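Local coordinates for protein 5-dehydro-2-deoxygluconokinase (Bacillus halodurans C-125, PDB 2QCV) that probably phosphorylates 5-dehydro-2-deoxy-D-gluconate with ATP in myo-inositol degradation, as a sugar kinase of the PfkB family, at residues A260-V265 against E327-A332; A157-I162 against S194-Q199; L101-I106 against L115-D120; I50-S55 against R81-D86. All blocks are in the same frame, centred on the assembly; numbering follows the deposited sequence.

Contact 1: A260-V265 against E327-A332; sequences AYKTKV and ETITIA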
# COMPACT_ATOMS: atom_id res chain seq x y z
N ALA A 260 -8.20 -28.62 -34.15
CA ALA A 260 -6.77 -28.27 -34.02
C ALA A 260 -6.01 -28.73 -35.24
O ALA A 260 -6.30 -29.80 -35.81
CB ALA A 260 -6.16 -28.87 -32.76
N TYR A 261 -5.04 -27.90 -35.67
CA TYR A 261 -4.14 -28.27 -36.77
C TYR A 261 -2.89 -28.95 -36.25
O TYR A 261 -2.38 -28.57 -35.20
CB TYR A 261 -3.83 -27.05 -37.64
CG TYR A 261 -5.01 -26.72 -38.50
CD1 TYR A 261 -6.06 -25.94 -38.01
CD2 TYR A 261 -5.11 -27.22 -39.79
CE1 TYR A 261 -7.19 -25.66 -38.80
CE2 TYR A 261 -6.22 -26.95 -40.58
CZ TYR A 261 -7.26 -26.19 -40.08
OH TYR A 261 -8.35 -25.97 -40.85
N LYS A 262 -2.46 -30.02 -36.91
CA LYS A 262 -1.20 -30.69 -36.61
C LYS A 262 -0.09 -29.64 -36.69
O LYS A 262 -0.05 -28.86 -37.63
CB LYS A 262 -0.90 -31.80 -37.63
CG LYS A 262 -1.89 -32.97 -37.67
CD LYS A 262 -1.36 -34.08 -38.60
CE LYS A 262 -2.32 -35.27 -38.75
NZ LYS A 262 -3.11 -35.55 -37.53
N THR A 263 0.79 -29.58 -35.70
CA THR A 263 1.81 -28.52 -35.70
C THR A 263 3.09 -28.94 -35.00
O THR A 263 3.06 -29.70 -34.04
CB THR A 263 1.22 -27.11 -35.20
OG1 THR A 263 1.99 -26.54 -34.15
CG2 THR A 263 -0.24 -27.21 -34.75
N LYS A 264 4.22 -28.48 -35.54
CA LYS A 264 5.54 -28.63 -34.88
C LYS A 264 5.68 -27.46 -33.92
O LYS A 264 6.05 -26.38 -34.31
CB LYS A 264 6.66 -28.67 -35.92
N VAL A 265 5.32 -27.68 -32.67
CA VAL A 265 5.22 -26.60 -31.69
C VAL A 265 6.63 -26.14 -31.26
O VAL A 265 7.51 -26.97 -30.98
CB VAL A 265 4.39 -27.04 -30.45
CG1 VAL A 265 4.24 -25.89 -29.45
CG2 VAL A 265 3.02 -27.56 -30.88
N GLU A 327 -4.55 -30.67 -42.47
CA GLU A 327 -3.90 -31.63 -41.59
C GLU A 327 -4.31 -31.30 -40.16
O GLU A 327 -3.66 -30.51 -39.48
CB GLU A 327 -2.38 -31.63 -41.78
CG GLU A 327 -1.99 -32.17 -43.15
CD GLU A 327 -0.48 -32.18 -43.42
OE1 GLU A 327 0.30 -31.63 -42.61
OE2 GLU A 327 -0.09 -32.75 -44.47
N THR A 328 -5.42 -31.87 -39.74
CA THR A 328 -6.03 -31.53 -38.47
C THR A 328 -5.98 -32.75 -37.57
O THR A 328 -5.64 -33.84 -38.03
CB THR A 328 -7.48 -31.11 -38.65
OG1 THR A 328 -8.16 -32.13 -39.38
CG2 THR A 328 -7.59 -29.76 -39.39
N ILE A 329 -6.28 -32.52 -36.29
CA ILE A 329 -6.31 -33.58 -35.27
C ILE A 329 -7.78 -33.97 -35.00
O ILE A 329 -8.60 -33.14 -34.64
CB ILE A 329 -5.69 -33.12 -33.95
CG1 ILE A 329 -4.22 -32.72 -34.16
CG2 ILE A 329 -5.79 -34.24 -32.88
CD1 ILE A 329 -3.61 -32.00 -32.96
N THR A 330 -8.09 -35.24 -35.17
CA THR A 330 -9.46 -35.72 -34.92
C THR A 330 -9.48 -36.93 -33.99
O THR A 330 -10.56 -37.45 -33.69
CB THR A 330 -10.22 -36.03 -36.24
OG1 THR A 330 -9.57 -37.10 -36.94
CG2 THR A 330 -10.34 -34.80 -37.17
N ILE A 331 -8.32 -37.37 -33.51
CA ILE A 331 -8.26 -38.62 -32.79
C ILE A 331 -8.60 -38.38 -31.34
O ILE A 331 -9.26 -39.23 -30.71
CB ILE A 331 -6.88 -39.33 -33.03
CG1 ILE A 331 -6.93 -40.80 -32.64
CG2 ILE A 331 -5.76 -38.62 -32.33
CD1 ILE A 331 -7.94 -41.57 -33.44
N ALA A 332 -8.19 -37.21 -30.83
CA ALA A 332 -8.50 -36.74 -29.47
C ALA A 332 -10.00 -36.48 -29.22
O ALA A 332 -10.78 -35.94 -30.02
CB ALA A 332 -7.69 -35.46 -29.19
OXT ALA A 332 -10.48 -36.79 -28.13
O HOH W 1 -9.05 -31.07 -32.90
O HOH W 2 -1.47 -28.75 -40.00
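This is a surface contact in which the C-terminal tail pairs with the loop that follows strand 255-258. A single backbone bridge holds it, between Tyr261 and Thr328. Two backbone hydrogen bonds flank the bridge. Ile329 N donates to Ala260 O at 2.8 Å, and Lys262 N donates to Glu327 O at 2.9 Å. Glu327 O also takes a bond from a water that donates to Lys262 O as well. A second water joins Ala260 N to Ile329 O.

Thr328 CG2 sits over one face of the Tyr261 ring, 3.6 Å from the ring centroid and 23° off its normal. This is a CH-pi contact, shifted toward the CE2 side of the ring. The two side chains run side by side. Both Tyr261 CG and Thr328 CG2 are anti to their own carbonyl carbons. The Tyr261 side chain also packs on Ala298 and Ser301 of helix 289-305 and on Leu322 and Ile323 of helix 316-325. An alanine here would lose the ring face under Thr328 CG2 and would probably loosen the loop 260-265 from both helices and from the tail.

In the conformer described, the Lys262 chain crosses Glu327 at about a right angle and bends at its last torsion. Its NZ donates to Thr328 O at 3.1 Å from well above the carbonyl plane. Beyond the bridge, Ile329 CD1 rests on Ala260 CB at 4.0 Å.

The arrangement is an isolated beta bridge. It ties residues 327-329 of the tail to the loop just after strand 255-258, an outermost strand of the large mixed sheet of this ribokinase-like fold.

Contact 2: A157-I162 against S194-Q199; sequences AVLKAI and SLVAEQ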
# COMPACT_ATOMS: atom_id res chain seq x y z
N ALA A 157 -13.09 0.81 -15.85
CA ALA A 157 -12.94 1.28 -17.21
C ALA A 157 -13.55 0.27 -18.18
O ALA A 157 -14.25 0.65 -19.11
CB ALA A 157 -11.42 1.52 -17.56
N VAL A 158 -13.29 -1.02 -17.96
CA VAL A 158 -13.86 -2.06 -18.82
C VAL A 158 -15.37 -2.11 -18.69
O VAL A 158 -16.09 -2.21 -19.69
CB VAL A 158 -13.26 -3.44 -18.51
CG1 VAL A 158 -14.00 -4.54 -19.23
CG2 VAL A 158 -11.71 -3.45 -18.89
N LEU A 159 -15.87 -2.06 -17.46
CA LEU A 159 -17.33 -2.09 -17.28
C LEU A 159 -17.99 -0.89 -17.99
O LEU A 159 -19.10 -1.02 -18.58
CB LEU A 159 -17.67 -2.20 -15.79
CG LEU A 159 -17.27 -3.50 -15.06
CD1 LEU A 159 -17.57 -3.37 -13.53
CD2 LEU A 159 -18.02 -4.67 -15.67
N LYS A 160 -17.35 0.28 -17.92
CA LYS A 160 -17.85 1.46 -18.61
C LYS A 160 -17.85 1.25 -20.12
O LYS A 160 -18.85 1.50 -20.81
CB LYS A 160 -17.05 2.72 -18.26
CG LYS A 160 -17.42 3.90 -19.14
CD LYS A 160 -16.74 5.17 -18.63
CE LYS A 160 -17.03 6.36 -19.59
NZ LYS A 160 -16.43 7.65 -19.02
N ALA A 161 -16.73 0.77 -20.65
CA ALA A 161 -16.61 0.45 -22.10
C ALA A 161 -17.72 -0.46 -22.62
O ALA A 161 -18.31 -0.18 -23.66
CB ALA A 161 -15.22 -0.14 -22.40
N ILE A 162 -18.05 -1.50 -21.86
CA ILE A 162 -19.09 -2.46 -22.23
C ILE A 162 -20.45 -1.76 -22.32
O ILE A 162 -21.17 -1.90 -23.30
CB ILE A 162 -19.15 -3.67 -21.24
CG1 ILE A 162 -17.89 -4.54 -21.37
CG2 ILE A 162 -20.43 -4.50 -21.48
CD1 ILE A 162 -17.64 -5.45 -20.18
N SER A 194 -18.32 -13.94 -14.70
CA SER A 194 -19.77 -14.23 -14.87
C SER A 194 -20.57 -12.96 -15.24
O SER A 194 -21.34 -12.94 -16.19
CB SER A 194 -20.34 -14.92 -13.63
OG SER A 194 -20.16 -14.14 -12.45
N LEU A 195 -20.31 -11.89 -14.51
CA LEU A 195 -21.00 -10.60 -14.69
C LEU A 195 -20.79 -10.07 -16.11
O LEU A 195 -21.75 -9.73 -16.81
CB LEU A 195 -20.44 -9.60 -13.66
CG LEU A 195 -20.45 -8.07 -13.92
CD1 LEU A 195 -21.87 -7.63 -14.08
CD2 LEU A 195 -19.76 -7.29 -12.79
N VAL A 196 -19.52 -10.07 -16.53
CA VAL A 196 -19.16 -9.56 -17.85
C VAL A 196 -19.69 -10.49 -18.96
O VAL A 196 -20.29 -10.01 -19.93
CB VAL A 196 -17.69 -9.27 -17.98
CG1 VAL A 196 -17.34 -8.90 -19.43
CG2 VAL A 196 -17.32 -8.10 -16.98
N ALA A 197 -19.54 -11.81 -18.80
CA ALA A 197 -20.04 -12.72 -19.84
C ALA A 197 -21.55 -12.54 -20.01
O ALA A 197 -22.07 -12.59 -21.13
CB ALA A 197 -19.71 -14.20 -19.51
N GLU A 198 -22.26 -12.27 -18.90
CA GLU A 198 -23.71 -12.15 -18.97
C GLU A 198 -24.16 -10.92 -19.77
O GLU A 198 -25.27 -10.93 -20.29
CB GLU A 198 -24.28 -12.10 -17.55
CG GLU A 198 -24.28 -13.50 -16.88
CD GLU A 198 -24.56 -13.44 -15.38
OE1 GLU A 198 -24.90 -12.34 -14.89
OE2 GLU A 198 -24.43 -14.49 -14.72
N GLN A 199 -23.29 -9.94 -19.87
CA GLN A 199 -23.51 -8.68 -20.58
C GLN A 199 -23.04 -8.73 -22.02
O GLN A 199 -23.32 -7.82 -22.81
CB GLN A 199 -22.62 -7.59 -20.00
CG GLN A 199 -22.76 -7.24 -18.60
CD GLN A 199 -22.15 -5.89 -18.35
OE1 GLN A 199 -22.62 -4.89 -18.88
NE2 GLN A 199 -21.08 -5.86 -17.59
O HOH W 3 -21.16 -2.30 -17.58
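Val196 O is gripped by two donors, Gln199 N at 3.0 Å and the hydroxyl of Ser200. The bond from Gln199 spans three residues. Gln199 N also has a weak bond to Leu195 O. The polar link between the two segments is a water. It donates to Leu159 O at 2.6 Å and, in the Gln199 conformer described here, to Gln199 OE1 at 3.2 Å.

The rest of the contact is apolar. Val196 presents its two methyls to two partners. CG1, anti to the backbone N, meets Ile162 CD1 at 3.5 Å, while CG2 meets Leu159 CD2 at 3.7 Å. In both pairs the side chains cross obliquely. Leu159 CD2 also lies 3.8 Å from Gln199 NE2. Ile162 uses its other branch, CG2, against the Gln199 amide, with OE1 at 3.4 Å, and these two side chains cross at about a right angle. Ile162 also packs on Val144 and Val172 of the sheet beneath. An alanine at Ile162 would lose both branches and would probably weaken the packing against Val196, Gln199 and the sheet.

The outward side meets a second subunit. Leu159 packs on its Val191, and Lys160 and Glu198 form salt bridges with its Glu187 and Arg163.

The two segments run almost parallel, their axes 11.4 Å apart and inclined at 14°. They belong to successive helices of beta-alpha-beta crossovers, through strands 139-145, 171-175 and 202-206, laid side by side on the parallel part of the central sheet.

Contact 3: L101-I106 against L115-D120; sequences LAFTEI and LMYRQD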
# COMPACT_ATOMS: atom_id res chain seq x y z
N LEU A 101 5.78 -6.71 -17.91
CA LEU A 101 6.83 -7.44 -18.64
C LEU A 101 6.56 -8.92 -18.53
O LEU A 101 6.25 -9.44 -17.45
CB LEU A 101 8.23 -7.21 -18.03
CG LEU A 101 8.77 -5.78 -17.97
CD1 LEU A 101 10.12 -5.71 -17.19
CD2 LEU A 101 8.92 -5.22 -19.37
N ALA A 102 6.69 -9.61 -19.66
CA ALA A 102 6.59 -11.07 -19.65
C ALA A 102 7.91 -11.63 -20.19
O ALA A 102 8.19 -11.45 -21.36
CB ALA A 102 5.40 -11.51 -20.51
N PHE A 103 8.70 -12.28 -19.35
CA PHE A 103 9.87 -13.01 -19.82
C PHE A 103 9.45 -14.44 -20.11
O PHE A 103 8.84 -15.10 -19.25
CB PHE A 103 10.96 -13.06 -18.76
CG PHE A 103 11.58 -11.73 -18.45
CD1 PHE A 103 10.97 -10.85 -17.56
CD2 PHE A 103 12.81 -11.39 -19.01
CE1 PHE A 103 11.57 -9.63 -17.28
CE2 PHE A 103 13.42 -10.19 -18.70
CZ PHE A 103 12.80 -9.31 -17.87
N THR A 104 9.79 -14.94 -21.28
CA THR A 104 9.27 -16.27 -21.66
C THR A 104 10.34 -17.30 -21.48
O THR A 104 11.52 -17.05 -21.79
CB THR A 104 8.77 -16.30 -23.10
OG1 THR A 104 9.88 -16.00 -23.96
CG2 THR A 104 7.65 -15.29 -23.28
N GLU A 105 9.96 -18.44 -20.89
CA GLU A 105 10.84 -19.58 -20.76
C GLU A 105 10.27 -20.67 -21.64
O GLU A 105 9.07 -20.95 -21.56
CB GLU A 105 10.87 -20.10 -19.33
CG GLU A 105 11.73 -21.34 -19.18
CD GLU A 105 11.80 -21.81 -17.75
OE1 GLU A 105 10.84 -22.49 -17.31
OE2 GLU A 105 12.79 -21.47 -17.07
N ILE A 106 11.12 -21.27 -22.46
CA ILE A 106 10.78 -22.42 -23.30
C ILE A 106 11.74 -23.56 -22.94
O ILE A 106 12.86 -23.63 -23.44
CB ILE A 106 10.90 -22.07 -24.81
CG1 ILE A 106 10.11 -20.78 -25.11
CG2 ILE A 106 10.33 -23.19 -25.69
CD1 ILE A 106 10.54 -20.11 -26.38
N LEU A 115 7.69 -15.53 -16.70
CA LEU A 115 8.00 -14.82 -15.46
C LEU A 115 7.42 -13.41 -15.68
O LEU A 115 7.89 -12.68 -16.56
CB LEU A 115 9.52 -14.82 -15.23
CG LEU A 115 10.08 -14.08 -14.01
CD1 LEU A 115 9.27 -14.41 -12.75
CD2 LEU A 115 11.52 -14.41 -13.82
N MSE A 116 6.37 -13.06 -14.94
CA MSE A 116 5.64 -11.83 -15.17
C MSE A 116 5.94 -10.74 -14.15
O MSE A 116 6.04 -11.00 -12.95
CB MSE A 116 4.13 -12.12 -15.14
CG MSE A 116 3.26 -10.95 -15.54
SE MSE A 116 3.12 -10.76 -17.52
CE MSE A 116 2.45 -8.86 -17.63
N TYR A 117 6.12 -9.52 -14.65
CA TYR A 117 6.18 -8.32 -13.82
C TYR A 117 4.81 -7.64 -14.03
O TYR A 117 4.55 -7.12 -15.10
CB TYR A 117 7.33 -7.43 -14.29
CG TYR A 117 8.66 -7.94 -13.78
CD1 TYR A 117 9.19 -9.15 -14.23
CD2 TYR A 117 9.37 -7.22 -12.83
CE1 TYR A 117 10.41 -9.61 -13.75
CE2 TYR A 117 10.59 -7.67 -12.33
CZ TYR A 117 11.09 -8.87 -12.80
OH TYR A 117 12.29 -9.31 -12.29
N ARG A 118 3.92 -7.75 -13.04
CA ARG A 118 2.49 -7.32 -13.19
C ARG A 118 2.00 -6.36 -12.10
O ARG A 118 0.92 -5.78 -12.23
CB ARG A 118 1.58 -8.54 -13.22
CG ARG A 118 1.50 -9.25 -11.89
CD ARG A 118 0.54 -10.45 -11.92
NE ARG A 118 1.11 -11.65 -12.50
CZ ARG A 118 2.02 -12.42 -11.89
NH1 ARG A 118 2.52 -12.07 -10.70
NH2 ARG A 118 2.47 -13.51 -12.50
N GLN A 119 2.78 -6.14 -11.05
CA GLN A 119 2.32 -5.31 -9.93
C GLN A 119 2.31 -3.81 -10.25
O GLN A 119 3.32 -3.22 -10.63
CB GLN A 119 3.13 -5.55 -8.65
CG GLN A 119 2.90 -4.50 -7.55
CD GLN A 119 3.68 -4.74 -6.29
OE1 GLN A 119 3.60 -5.82 -5.72
NE2 GLN A 119 4.46 -3.74 -5.85
N ASP A 120 1.14 -3.19 -10.08
CA ASP A 120 1.01 -1.74 -10.28
C ASP A 120 1.50 -1.29 -11.63
O ASP A 120 2.05 -0.20 -11.78
CB ASP A 120 1.70 -0.96 -9.16
CG ASP A 120 0.98 -1.11 -7.84
OD1 ASP A 120 -0.27 -1.17 -7.84
OD2 ASP A 120 1.67 -1.18 -6.81
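Leu101 opens the segment with a pair of bonds to Tyr117. Leu101 N donates to a lone pair of Tyr117 O at 3.1 Å. Leu101 O accepts from Tyr117 N at 2.8 Å, with an N-H...O angle of 172°. Their CB atoms lie 3.9 Å apart on the same face of the sheet.

Ala102 forms the non-hydrogen-bonded pair with Met116, modelled as selenomethionine. Met116 CG is anti to the backbone N, and the chain then bends at chi2 (82°). This brings SE to 3.8 Å from Ala102 CB, on the opposite face from Tyr117.

Phe103 makes the next hydrogen-bonded pair. Its N donates to Leu115 O at 2.9 Å, and its O accepts from Leu115 N at 2.8 Å. The edge of the Phe103 ring faces Leu115 O. Phe103 CE1 touches Tyr117 CE1 at 3.7 Å, with the ring planes oblique at 57°. The Phe103 ring also meets Phe39, and His72 of the third subunit, edge-to-face. Tyr117 OH is hydrogen-bonded to Thr99 O of that subunit.

Thr104 turns away, and its OG1 bonds to Asn25 and Ala26 of strand 21-26 in the same sheet.

The segments belong to the antiparallel hairpin of strands 101-106 and 111-117, in the small four-stranded sheet. A small sheet meeting another subunit is consistent with the lid of ribokinase-like kinases, which in relatives pairs as a beta-clasp.

Contact 4: I50-S55 against R81-D86; sequences IVIGSS and RGVGVD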
# COMPACT_ATOMS: atom_id res chain seq x y z
N ILE A 50 -4.19 -9.36 -30.06
CA ILE A 50 -5.39 -9.60 -30.88
C ILE A 50 -5.50 -8.47 -31.92
O ILE A 50 -5.75 -8.74 -33.10
CB ILE A 50 -6.68 -9.74 -30.03
CG1 ILE A 50 -6.62 -11.03 -29.22
CG2 ILE A 50 -7.96 -9.76 -30.94
CD1 ILE A 50 -7.76 -11.17 -28.19
N VAL A 51 -5.32 -7.22 -31.51
CA VAL A 51 -5.41 -6.12 -32.50
C VAL A 51 -4.25 -6.10 -33.50
O VAL A 51 -4.46 -5.78 -34.65
CB VAL A 51 -5.67 -4.71 -31.94
CG1 VAL A 51 -7.04 -4.69 -31.19
CG2 VAL A 51 -4.50 -4.18 -31.10
N ILE A 52 -3.04 -6.44 -33.07
CA ILE A 52 -1.91 -6.53 -33.99
C ILE A 52 -2.13 -7.67 -34.99
O ILE A 52 -1.91 -7.53 -36.22
CB ILE A 52 -0.60 -6.75 -33.23
CG1 ILE A 52 -0.23 -5.52 -32.35
CG2 ILE A 52 0.58 -7.03 -34.22
CD1 ILE A 52 0.90 -5.78 -31.28
N GLY A 53 -2.59 -8.82 -34.50
CA GLY A 53 -2.93 -9.91 -35.40
C GLY A 53 -4.04 -9.56 -36.38
O GLY A 53 -4.02 -9.92 -37.55
N SER A 54 -5.06 -8.88 -35.89
CA SER A 54 -6.16 -8.44 -36.72
C SER A 54 -5.70 -7.50 -37.83
O SER A 54 -6.17 -7.62 -38.97
CB SER A 54 -7.24 -7.73 -35.88
OG SER A 54 -7.83 -8.64 -34.96
N SER A 55 -4.79 -6.59 -37.51
CA SER A 55 -4.31 -5.62 -38.50
C SER A 55 -3.54 -6.35 -39.58
O SER A 55 -3.65 -6.03 -40.74
CB SER A 55 -3.41 -4.55 -37.87
OG SER A 55 -3.24 -3.48 -38.79
N ARG A 81 1.17 1.54 -34.05
CA ARG A 81 0.91 2.48 -35.11
C ARG A 81 1.55 2.03 -36.42
O ARG A 81 0.94 2.11 -37.49
CB ARG A 81 1.43 3.87 -34.74
CG ARG A 81 1.24 4.89 -35.85
CD ARG A 81 1.25 6.29 -35.33
NE ARG A 81 2.33 6.49 -34.37
CZ ARG A 81 3.59 6.72 -34.68
NH1 ARG A 81 3.98 6.81 -35.95
NH2 ARG A 81 4.49 6.87 -33.71
N GLY A 82 2.76 1.51 -36.33
CA GLY A 82 3.50 1.08 -37.51
C GLY A 82 2.88 -0.12 -38.18
O GLY A 82 3.07 -0.31 -39.36
N VAL A 83 2.14 -0.97 -37.44
CA VAL A 83 1.45 -2.09 -38.06
C VAL A 83 -0.03 -1.79 -38.38
O VAL A 83 -0.80 -2.69 -38.77
CB VAL A 83 1.55 -3.41 -37.25
CG1 VAL A 83 2.96 -3.79 -37.11
CG2 VAL A 83 0.86 -3.31 -35.86
N GLY A 84 -0.43 -0.53 -38.20
CA GLY A 84 -1.70 -0.05 -38.73
C GLY A 84 -2.80 -0.03 -37.68
O GLY A 84 -3.96 0.17 -38.02
N VAL A 85 -2.46 -0.21 -36.41
CA VAL A 85 -3.46 -0.09 -35.33
C VAL A 85 -3.62 1.40 -34.99
O VAL A 85 -2.63 2.10 -34.89
CB VAL A 85 -3.08 -0.90 -34.07
CG1 VAL A 85 -4.13 -0.73 -32.97
CG2 VAL A 85 -2.93 -2.37 -34.37
N ASP A 86 -4.85 1.88 -34.80
CA ASP A 86 -5.07 3.25 -34.32
C ASP A 86 -4.64 3.37 -32.85
O ASP A 86 -5.13 2.61 -32.00
CB ASP A 86 -6.53 3.63 -34.46
CG ASP A 86 -6.80 5.08 -34.09
OD1 ASP A 86 -6.86 5.40 -32.89
OD2 ASP A 86 -6.98 5.89 -35.02
O HOH W 4 -5.60 -1.98 -37.97
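One direct hydrogen bond joins the segments. In the conformer described, Ser55 OG donates to a lone pair of Val83 O at 2.6 Å. Ser55 OG is anti to the backbone N, which carries it across to the turn. The same oxygen accepts from a water at 2.9 Å. That water also donates to Gly84 O, so two bonds hold the hydroxyl.

The backbone partner is a Schellman motif that ends helix 71-82. Gly84 N bonds to Arg81 O, and Val85 N to Met80 O. Gly84 has a positive phi of 99°. A side chain there would jam against the preceding carbonyl and come tight against Ser55 OG.

The apolar contacts come from three valines and an isoleucine. Val51 CG2 meets Val85 CG1 at 3.9 Å, the side chains crossing at about a right angle. Ile52 CG2 touches Val83 CG2 at 4.1 Å. Apart from these, Val85 CG2 packs against the backbone at Val51 O, at 3.7 Å.

Helix 46-56 is thus packed against the C-terminal end of helix 71-82. Val51 also rests on Ala16 of strand 12-17 and on Ala61 and Phe63 of strand 61-67, while Ile50 and Ser54 turn to helix 271-284.

Overall arrangement
The four contacts are in series along the chain, from contact 4 through 3 and 2 to contact 1, and none touches another. Contacts 1 and 2 lie on opposite sides of the chain's centre, their centres 34 Å apart. Contact 3 lies in the smaller sheet, with its nearest atoms about 7 Å from contact 1. Contact 4 is about 13 Å, between nearest atoms, from both contact 2 and contact 3. Contacts 2 and 3 each meet another subunit, contacts 1 and 4 none. Ile50 of contact 4 packs on Asp273, in the Gly-Ala-Gly-Asp sequence that marks the phosphoryl-transfer site of PfkB kinases, so contact 4 probably lies near the active site.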